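Local coordinates for protein 6-aminohexanoate-cyclic-dimer hydrolase (Arthrobacter sp., PDB 3A2Q) that hydrolyses the cyclic dimer of 6-aminohexanoic acid to its linear dimer, a step in breaking down nylon-6 by-products, at residues A[70-75]-A[118-123]; A[79-84]-A[112-117]; A[296-301]-A[374-379]. The protein carries 1 engineered substitution. All blocks are in the same frame, centred on the assembly; numbering follows the deposited sequence.

Interaction 1: residues A[70-75]-A[118-123]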
loop_
_atom_site.group_PDB
_atom_site.type_symbol
_atom_site.label_atom_id
_atom_site.label_comp_id
_atom_site.label_asym_id
_atom_site.label_seq_id
_atom_site.Cartn_x
_atom_site.Cartn_y
_atom_site.Cartn_z
ATOM N N LEU A 70 -10.183 0.055 8.013
ATOM C CA LEU A 70 -10.108 -1.305 7.507
ATOM C C LEU A 70 -8.680 -1.842 7.523
ATOM O O LEU A 70 -7.717 -1.100 7.331
ATOM C CB LEU A 70 -10.692 -1.355 6.093
ATOM C CG LEU A 70 -12.206 -1.134 6.054
ATOM C CD1 LEU A 70 -12.661 -0.804 4.643
ATOM C CD2 LEU A 70 -12.901 -2.380 6.586
ATOM N N LEU A 71 -8.570 -3.147 7.739
ATOM C CA LEU A 71 -7.293 -3.838 7.838
ATOM C C LEU A 71 -7.129 -4.886 6.742
ATOM O O LEU A 71 -8.049 -5.649 6.465
ATOM C CB LEU A 71 -7.221 -4.513 9.210
ATOM C CG LEU A 71 -5.919 -5.096 9.745
ATOM C CD1 LEU A 71 -4.970 -3.960 10.087
ATOM C CD2 LEU A 71 -6.217 -5.932 10.986
ATOM N N LYS A 72 -5.955 -4.928 6.125
ATOM C CA LYS A 72 -5.680 -5.904 5.075
ATOM C C LYS A 72 -5.542 -7.265 5.751
ATOM O O LYS A 72 -4.966 -7.358 6.832
ATOM C CB LYS A 72 -4.375 -5.552 4.355
ATOM C CG LYS A 72 -4.022 -6.450 3.176
ATOM C CD LYS A 72 -2.700 -6.022 2.563
ATOM C CE LYS A 72 -2.391 -6.771 1.274
ATOM N NZ LYS A 72 -1.046 -6.410 0.725
ATOM N N ASP A 73 -6.072 -8.316 5.129
ATOM C CA ASP A 73 -5.969 -9.645 5.723
ATOM C C ASP A 73 -4.642 -10.294 5.354
ATOM O O ASP A 73 -4.597 -11.373 4.754
ATOM C CB ASP A 73 -7.142 -10.535 5.287
ATOM C CG ASP A 73 -7.131 -11.889 5.980
ATOM O OD1 ASP A 73 -6.793 -11.938 7.182
ATOM O OD2 ASP A 73 -7.467 -12.901 5.332
ATOM N N LEU A 74 -3.560 -9.615 5.723
ATOM C CA LEU A 74 -2.207 -10.083 5.457
ATOM C C LEU A 74 -1.239 -9.413 6.436
ATOM O O LEU A 74 -1.385 -8.224 6.755
ATOM C CB LEU A 74 -1.795 -9.730 4.025
ATOM C CG LEU A 74 -0.488 -10.334 3.510
ATOM C CD1 LEU A 74 -0.649 -11.842 3.317
ATOM C CD2 LEU A 74 -0.117 -9.679 2.189
ATOM N N THR A 75 -0.265 -10.186 6.912
ATOM C CA THR A 75 0.763 -9.697 7.831
ATOM C C THR A 75 0.258 -9.378 9.238
ATOM O O THR A 75 0.502 -10.140 10.176
ATOM C CB THR A 75 1.471 -8.444 7.253
ATOM O OG1 THR A 75 1.892 -8.715 5.910
ATOM C CG2 THR A 75 2.704 -8.082 8.093
ATOM N N THR A 118 -9.813 -6.371 4.479
ATOM C CA THR A 118 -9.888 -6.207 3.030
ATOM C C THR A 118 -9.185 -7.292 2.226
ATOM O O THR A 118 -8.221 -7.909 2.683
ATOM C CB THR A 118 -9.314 -4.858 2.617
ATOM O OG1 THR A 118 -8.006 -4.712 3.187
ATOM C CG2 THR A 118 -10.216 -3.736 3.101
ATOM N N ASN A 119 -9.658 -7.485 0.999
ATOM C CA ASN A 119 -9.129 -8.504 0.104
ATOM C C ASN A 119 -7.713 -8.242 -0.409
ATOM O O ASN A 119 -7.271 -7.097 -0.505
ATOM C CB ASN A 119 -10.099 -8.697 -1.068
ATOM C CG ASN A 119 -9.858 -9.990 -1.821
ATOM O OD1 ASN A 119 -9.363 -10.970 -1.257
ATOM N ND2 ASN A 119 -10.229 -10.009 -3.096
ATOM N N THR A 120 -7.017 -9.327 -0.738
ATOM C CA THR A 120 -5.646 -9.290 -1.236
ATOM C C THR A 120 -5.359 -10.535 -2.074
ATOM O O THR A 120 -6.027 -11.562 -1.921
ATOM C CB THR A 120 -4.632 -9.301 -0.059
ATOM O OG1 THR A 120 -3.310 -9.549 -0.555
ATOM C CG2 THR A 120 -4.990 -10.411 0.932
ATOM N N PRO A 121 -4.385 -10.456 -2.995
ATOM C CA PRO A 121 -4.104 -11.666 -3.771
ATOM C C PRO A 121 -3.445 -12.603 -2.758
ATOM O O PRO A 121 -2.989 -12.146 -1.706
ATOM C CB PRO A 121 -3.138 -11.179 -4.854
ATOM C CG PRO A 121 -2.498 -9.959 -4.232
ATOM C CD PRO A 121 -3.648 -9.299 -3.531
ATOM N N GLU A 122 -3.401 -13.898 -3.045
ATOM C CA GLU A 122 -2.816 -14.850 -2.106
ATOM C C GLU A 122 -1.421 -14.481 -1.596
ATOM O O GLU A 122 -0.468 -14.383 -2.372
ATOM C CB GLU A 122 -2.762 -16.245 -2.722
ATOM C CG GLU A 122 -2.207 -17.281 -1.763
ATOM C CD GLU A 122 -2.252 -18.680 -2.322
ATOM O OE1 GLU A 122 -1.509 -18.961 -3.286
ATOM O OE2 GLU A 122 -3.037 -19.494 -1.794
ATOM N N MET A 123 -1.312 -14.303 -0.283
ATOM C CA MET A 123 -0.050 -13.946 0.360
ATOM C C MET A 123 0.553 -12.679 -0.249
ATOM O O MET A 123 1.759 -12.441 -0.142
ATOM C CB MET A 123 0.942 -15.117 0.267
ATOM C CG MET A 123 0.459 -16.383 0.992
ATOM S SD MET A 123 1.651 -17.740 1.039
ATOM C CE MET A 123 1.346 -18.533 -0.572
#

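Interaction 2: residues A[79-84]-A[112-117]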
loop_
_atom_site.group_PDB
_atom_site.type_symbol
_atom_site.label_atom_id
_atom_site.label_comp_id
_atom_site.label_asym_id
_atom_site.label_seq_id
_atom_site.Cartn_x
_atom_site.Cartn_y
_atom_site.Cartn_z
ATOM N N GLN A 79 -6.980 -10.045 16.984
ATOM C CA GLN A 79 -7.334 -11.118 17.914
ATOM C C GLN A 79 -8.730 -11.709 17.739
ATOM O O GLN A 79 -9.720 -10.985 17.682
ATOM C CB GLN A 79 -7.165 -10.619 19.350
ATOM C CG GLN A 79 -7.394 -11.671 20.418
ATOM C CD GLN A 79 -7.074 -11.154 21.806
ATOM O OE1 GLN A 79 -7.666 -10.177 22.269
ATOM N NE2 GLN A 79 -6.130 -11.805 22.477
ATOM N N GLY A 80 -8.784 -13.035 17.650
ATOM C CA GLY A 80 -10.049 -13.731 17.504
ATOM C C GLY A 80 -10.731 -13.657 16.150
ATOM O O GLY A 80 -11.818 -14.211 15.978
ATOM N N ASP A 81 -10.108 -12.993 15.181
ATOM C CA ASP A 81 -10.714 -12.868 13.862
ATOM C C ASP A 81 -10.107 -13.772 12.795
ATOM O O ASP A 81 -8.948 -14.178 12.884
ATOM C CB ASP A 81 -10.655 -11.416 13.395
ATOM C CG ASP A 81 -11.307 -10.466 14.376
ATOM O OD1 ASP A 81 -12.407 -10.787 14.867
ATOM O OD2 ASP A 81 -10.725 -9.395 14.653
ATOM N N ILE A 82 -10.916 -14.084 11.787
ATOM C CA ILE A 82 -10.497 -14.929 10.679
ATOM C C ILE A 82 -9.252 -14.354 10.003
ATOM O O ILE A 82 -9.160 -13.148 9.785
ATOM C CB ILE A 82 -11.625 -15.047 9.629
ATOM C CG1 ILE A 82 -12.820 -15.795 10.229
ATOM C CG2 ILE A 82 -11.121 -15.775 8.392
ATOM C CD1 ILE A 82 -12.527 -17.244 10.549
ATOM N N ASN A 83 -8.302 -15.225 9.674
ATOM C CA ASN A 83 -7.065 -14.814 9.014
ATOM C C ASN A 83 -6.768 -15.806 7.894
ATOM O O ASN A 83 -6.342 -16.930 8.155
ATOM C CB ASN A 83 -5.911 -14.812 10.019
ATOM C CG ASN A 83 -4.604 -14.345 9.409
ATOM O OD1 ASN A 83 -3.534 -14.847 9.755
ATOM N ND2 ASN A 83 -4.682 -13.375 8.503
ATOM N N THR A 84 -6.979 -15.391 6.648
ATOM C CA THR A 84 -6.755 -16.282 5.512
ATOM C C THR A 84 -5.530 -15.973 4.660
ATOM O O THR A 84 -4.915 -16.885 4.097
ATOM C CB THR A 84 -7.977 -16.286 4.566
ATOM O OG1 THR A 84 -8.089 -15.006 3.929
ATOM C CG2 THR A 84 -9.259 -16.571 5.343
ATOM N N PHE A 112 -9.806 4.592 16.837
ATOM C CA PHE A 112 -10.326 3.989 15.611
ATOM C C PHE A 112 -11.043 2.684 15.946
ATOM O O PHE A 112 -10.706 2.027 16.931
ATOM C CB PHE A 112 -9.173 3.693 14.638
ATOM C CG PHE A 112 -8.609 4.916 13.957
ATOM C CD1 PHE A 112 -9.308 5.540 12.928
ATOM C CD2 PHE A 112 -7.377 5.438 14.338
ATOM C CE1 PHE A 112 -8.785 6.666 12.286
ATOM C CE2 PHE A 112 -6.845 6.565 13.702
ATOM C CZ PHE A 112 -7.551 7.178 12.676
ATOM N N VAL A 113 -12.035 2.309 15.142
ATOM C CA VAL A 113 -12.753 1.057 15.375
ATOM C C VAL A 113 -12.539 0.122 14.182
ATOM O O VAL A 113 -12.715 0.521 13.033
ATOM C CB VAL A 113 -14.285 1.297 15.607
ATOM C CG1 VAL A 113 -14.484 2.356 16.690
ATOM C CG2 VAL A 113 -14.974 1.718 14.323
ATOM N N LEU A 114 -12.131 -1.114 14.460
ATOM C CA LEU A 114 -11.878 -2.090 13.406
ATOM C C LEU A 114 -13.182 -2.546 12.761
ATOM O O LEU A 114 -13.929 -3.336 13.339
ATOM C CB LEU A 114 -11.123 -3.296 13.968
ATOM C CG LEU A 114 -10.727 -4.359 12.946
ATOM C CD1 LEU A 114 -10.000 -3.695 11.783
ATOM C CD2 LEU A 114 -9.845 -5.411 13.606
ATOM N N LEU A 115 -13.438 -2.048 11.554
ATOM C CA LEU A 115 -14.659 -2.363 10.817
ATOM C C LEU A 115 -14.622 -3.691 10.070
ATOM O O LEU A 115 -15.662 -4.310 9.850
ATOM C CB LEU A 115 -14.970 -1.236 9.826
ATOM C CG LEU A 115 -16.317 -1.296 9.105
ATOM C CD1 LEU A 115 -17.444 -1.190 10.131
ATOM C CD2 LEU A 115 -16.409 -0.156 8.095
ATOM N N GLY A 116 -13.432 -4.127 9.670
ATOM C CA GLY A 116 -13.320 -5.380 8.946
ATOM C C GLY A 116 -11.999 -5.530 8.216
ATOM O O GLY A 116 -11.115 -4.682 8.340
ATOM N N LYS A 117 -11.864 -6.613 7.457
ATOM C CA LYS A 117 -10.643 -6.877 6.705
ATOM C C LYS A 117 -10.859 -6.776 5.195
ATOM O O LYS A 117 -11.944 -7.073 4.693
ATOM C CB LYS A 117 -10.099 -8.262 7.046
ATOM C CG LYS A 117 -9.657 -8.430 8.487
ATOM C CD LYS A 117 -8.933 -9.748 8.633
ATOM C CE LYS A 117 -8.227 -9.881 9.963
ATOM N NZ LYS A 117 -7.324 -11.067 9.918
HETATM O O HOH W 1 -6.978 -11.795 12.360
#

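Interaction 3: residues A[296-301]-A[374-379]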
loop_
_atom_site.group_PDB
_atom_site.type_symbol
_atom_site.label_atom_id
_atom_site.label_comp_id
_atom_site.label_asym_id
_atom_site.label_seq_id
_atom_site.Cartn_x
_atom_site.Cartn_y
_atom_site.Cartn_z
ATOM N N ASN A 296 13.483 20.361 -12.177
ATOM C CA ASN A 296 14.320 20.021 -13.322
ATOM C C ASN A 296 14.079 18.593 -13.790
ATOM O O ASN A 296 13.625 17.751 -13.020
ATOM C CB ASN A 296 15.794 20.143 -12.929
ATOM C CG ASN A 296 16.149 21.515 -12.412
ATOM O OD1 ASN A 296 16.291 22.459 -13.183
ATOM N ND2 ASN A 296 16.284 21.637 -11.093
ATOM N N ASP A 297 14.386 18.320 -15.054
ATOM C CA ASP A 297 14.242 16.966 -15.566
ATOM C C ASP A 297 15.504 16.230 -15.126
ATOM O O ASP A 297 16.580 16.404 -15.702
ATOM C CB ASP A 297 14.121 16.952 -17.092
ATOM C CG ASP A 297 12.766 17.432 -17.572
ATOM O OD1 ASP A 297 11.869 17.612 -16.726
ATOM O OD2 ASP A 297 12.592 17.620 -18.794
ATOM N N ALA A 298 15.369 15.426 -14.079
ATOM C CA ALA A 298 16.498 14.684 -13.548
ATOM C C ALA A 298 15.993 13.525 -12.710
ATOM O O ALA A 298 14.872 13.550 -12.208
ATOM C CB ALA A 298 17.366 15.599 -12.700
ATOM N N TYR A 299 16.834 12.515 -12.550
ATOM C CA TYR A 299 16.452 11.344 -11.785
ATOM C C TYR A 299 17.682 10.518 -11.439
ATOM O O TYR A 299 18.727 10.647 -12.075
ATOM C CB TYR A 299 15.474 10.510 -12.614
ATOM C CG TYR A 299 16.071 9.991 -13.905
ATOM C CD1 TYR A 299 16.702 8.747 -13.958
ATOM C CD2 TYR A 299 15.998 10.743 -15.080
ATOM C CE1 TYR A 299 17.240 8.260 -15.148
ATOM C CE2 TYR A 299 16.533 10.267 -16.272
ATOM C CZ TYR A 299 17.149 9.027 -16.301
ATOM O OH TYR A 299 17.660 8.551 -17.488
ATOM N N PRO A 300 17.576 9.665 -10.409
ATOM C CA PRO A 300 18.710 8.822 -10.005
ATOM C C PRO A 300 19.077 7.894 -11.157
ATOM O O PRO A 300 18.225 7.161 -11.654
ATOM C CB PRO A 300 18.163 8.052 -8.796
ATOM C CG PRO A 300 17.060 8.940 -8.268
ATOM C CD PRO A 300 16.414 9.471 -9.522
ATOM N N GLU A 301 20.335 7.909 -11.585
ATOM C CA GLU A 301 20.715 7.051 -12.703
ATOM C C GLU A 301 20.488 5.586 -12.389
ATOM O O GLU A 301 20.336 4.772 -13.299
ATOM C CB GLU A 301 22.172 7.281 -13.116
ATOM C CG GLU A 301 23.211 7.020 -12.054
ATOM C CD GLU A 301 24.621 7.189 -12.594
ATOM O OE1 GLU A 301 24.892 8.231 -13.235
ATOM O OE2 GLU A 301 25.455 6.284 -12.379
ATOM N N GLU A 374 19.974 6.050 -3.262
ATOM C CA GLU A 374 20.065 7.119 -2.263
ATOM C C GLU A 374 21.126 8.181 -2.529
ATOM O O GLU A 374 20.989 9.316 -2.081
ATOM C CB GLU A 374 20.297 6.529 -0.873
ATOM C CG GLU A 374 19.146 5.699 -0.345
ATOM C CD GLU A 374 19.248 5.480 1.153
ATOM O OE1 GLU A 374 18.879 6.403 1.911
ATOM O OE2 GLU A 374 19.712 4.395 1.570
ATOM N N ARG A 375 22.181 7.819 -3.249
ATOM C CA ARG A 375 23.243 8.770 -3.553
ATOM C C ARG A 375 22.761 9.991 -4.331
ATOM O O ARG A 375 23.423 11.026 -4.323
ATOM C CB ARG A 375 24.371 8.081 -4.320
ATOM C CG ARG A 375 25.424 7.450 -3.418
ATOM C CD ARG A 375 26.637 7.001 -4.219
ATOM N NE ARG A 375 26.607 5.577 -4.539
ATOM C CZ ARG A 375 26.806 4.609 -3.649
ATOM N NH1 ARG A 375 27.050 4.907 -2.379
ATOM N NH2 ARG A 375 26.766 3.340 -4.029
ATOM N N TRP A 376 21.615 9.874 -4.998
ATOM C CA TRP A 376 21.050 10.988 -5.765
ATOM C C TRP A 376 20.602 12.089 -4.805
ATOM O O TRP A 376 20.776 13.280 -5.081
ATOM C CB TRP A 376 19.849 10.510 -6.592
ATOM C CG TRP A 376 19.306 11.526 -7.566
ATOM C CD1 TRP A 376 19.916 11.988 -8.700
ATOM C CD2 TRP A 376 18.026 12.168 -7.509
ATOM N NE1 TRP A 376 19.092 12.874 -9.357
ATOM C CE2 TRP A 376 17.926 13.003 -8.647
ATOM C CE3 TRP A 376 16.953 12.119 -6.611
ATOM C CZ2 TRP A 376 16.796 13.782 -8.908
ATOM C CZ3 TRP A 376 15.827 12.893 -6.871
ATOM C CH2 TRP A 376 15.758 13.714 -8.012
ATOM N N TRP A 377 20.024 11.683 -3.674
ATOM C CA TRP A 377 19.557 12.630 -2.665
ATOM C C TRP A 377 20.770 13.190 -1.927
ATOM O O TRP A 377 20.799 14.355 -1.535
ATOM C CB TRP A 377 18.611 11.931 -1.686
ATOM C CG TRP A 377 17.201 11.805 -2.208
ATOM C CD1 TRP A 377 16.148 12.623 -1.919
ATOM C CD2 TRP A 377 16.707 10.830 -3.142
ATOM N NE1 TRP A 377 15.028 12.222 -2.613
ATOM C CE2 TRP A 377 15.344 11.124 -3.371
ATOM C CE3 TRP A 377 17.287 9.738 -3.808
ATOM C CZ2 TRP A 377 14.548 10.367 -4.240
ATOM C CZ3 TRP A 377 16.497 8.983 -4.673
ATOM C CH2 TRP A 377 15.140 9.303 -4.881
ATOM N N GLU A 378 21.767 12.332 -1.743
ATOM C CA GLU A 378 23.015 12.696 -1.083
ATOM C C GLU A 378 23.667 13.850 -1.846
ATOM O O GLU A 378 24.236 14.766 -1.249
ATOM C CB GLU A 378 23.963 11.492 -1.095
ATOM C CG GLU A 378 25.308 11.727 -0.437
ATOM C CD GLU A 378 25.255 11.509 1.056
ATOM O OE1 GLU A 378 24.363 12.097 1.704
ATOM O OE2 GLU A 378 26.105 10.753 1.577
ATOM N N ALA A 379 23.576 13.789 -3.171
ATOM C CA ALA A 379 24.167 14.798 -4.044
ATOM C C ALA A 379 23.449 16.147 -4.041
ATOM O O ALA A 379 23.856 17.065 -4.755
ATOM C CB ALA A 379 24.254 14.261 -5.464
#

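Interaction 1: residues A[70-75]-A[118-123]
The flat groups where Asp73 and Thr120 meet their partners are peptide units, each approached within its own plane. Asp73 N comes to the carbonyl of Thr118 in this way, with N and Thr118 O 3.3 Å apart and a fairly straight N-H...O angle of 161°. The next carbonyl used, that of Pro121, takes the Thr120 hydroxyl on a lone pair, Thr120 OG1 lying 2.9 Å from Pro121 O. Lys72 runs past this hydroxyl; its CG is anti to the backbone N (chi1 -176°) and its chain continues extended, crossing the Thr120 side chain at about a right angle with Lys72 CE 3.5 Å from Thr120 OG1. Lys72 and Thr118 are bridged as parallel neighbours in the central sheet of the amidase fold, their side chains on the same face. By similarity Lys72 belongs to the Ser-Ser-Lys charge relay: its NZ bonds Ser150 and Asn169, near Ala174, the engineered substitute at the acyl-ester position. An alanine in place of Thr120 would probably leave Pro121 O without its hydroxyl donor and open a gap beside Lys72 CE and Asp73 O. Farther along, Leu74 CD1 packs 3.7 Å from Met123 CA, and Leu74 CD2 lies 3.9 Å from Met123 C. Within strand 68-72, Leu70 CB lies 3.9 Å from Thr118 CG2; Met123, which lines the pocket, touches bound 6-aminohexanoic acid.

Interaction 2: residues A[79-84]-A[112-117]
Lys117 reaches the loop at Ile82 with its ammonium group, Lys117 NZ lying 2.8 Å from Ile82 O. The donor stands tilted 25° from the plane of that carbonyl. A water is a second partner: it accepts from Lys117 NZ at 2.6 Å and donates to Asp81 O at 3.1 Å, so that two successive carbonyls of the loop are tied, one directly and one through water, to the same nitrogen. The third tie is a salt bridge to Asp73 OD1, an oxygen that also receives Asn83 ND2; the amide therefore lies beside the ammonium, with ND2 3.8 Å from Lys117 NZ, each serving the same carboxylate. The lysine chain gets there with CG anti to the carbonyl carbon (chi1 -64°) and all later bonds extended. The carboxylate of Asp81 is not its partner, OD2 being 6.1 Å from Lys117 NZ; it is held by Lys52 and Ser78, while its OD2 packs 4.2 Å from Leu114 CD2. The Asp73 salt bridge would probably favour the charged form of Lys117. The arrangement is that of a largely buried lysine on a strand of the amidase sheet, fixing the loop that follows the neighbouring strand 68-72, which carries Lys72 of the predicted charge relay.

Interaction 3: residues A[296-301]-A[374-379]
Trp376 meets Pro300 because its CG is anti to the backbone N (chi1 -172°), whereas at Trp377 CG lies beside the N (chi1 -81°); the two successive indoles thus leave the helix in different directions and both reach the proline. Pro300 covers one face of the Trp376 indole. Its CD stands 3.9 Å from the centroid of the five-membered ring and only 18° off the ring normal, a CH-pi contact, and Pro300 CG comes to 3.5 Å from Trp376 CD2. The same CG also touches the second indole, 3.6 Å from Trp377 CZ3, so one methylene is shared between the two tryptophans. Backbone atoms extend the cover: on the face that Pro300 occupies, Tyr299 C lies 3.4 Å from Trp376 NE1, offset toward the rim. Ala298 CB packs 4.2 Å from Trp376 CZ2, on the six-membered ring. The indoles also meet each other, with Trp376 CE3 3.5 Å above the plane of Trp377, near its rim, and Trp377 CE2 at the edge of Trp376. Trp381 stacks with Trp376, and Leu384 of strand 383-387 touches Pro300 and both tryptophans. Lying away from the annotated sites, this is apolar packing of an alpha/beta fold: the segment leaving the outermost strand 294-297 is laid on the last turn of the long helix 356-378 by a proline seated on a tryptophan face.

From the N terminus, the chain first runs through strand 68-72 and the loop that contains residues 79-84, passes helices 88-93 and 102-110, and returns as strand 113-118. Interaction 2 closes the inner loop between residues 79-84 and 112-117; interaction 1, joining residues 70-75 to 118-123, closes the longer one around it. The two touch through Asp73, whose carboxylate meets Thr84, and both engage the neighbouring strands 68-72 and 113-118. Interaction 3 opens only later, bridging the 72 mostly helical residues between 296-301 and 374-379. It lies across the chain's centre, about 34 Å from interaction 1 between centres, at edge strand 294-297 of the same mixed sheet, well away from the two strands of interactions 1 and 2.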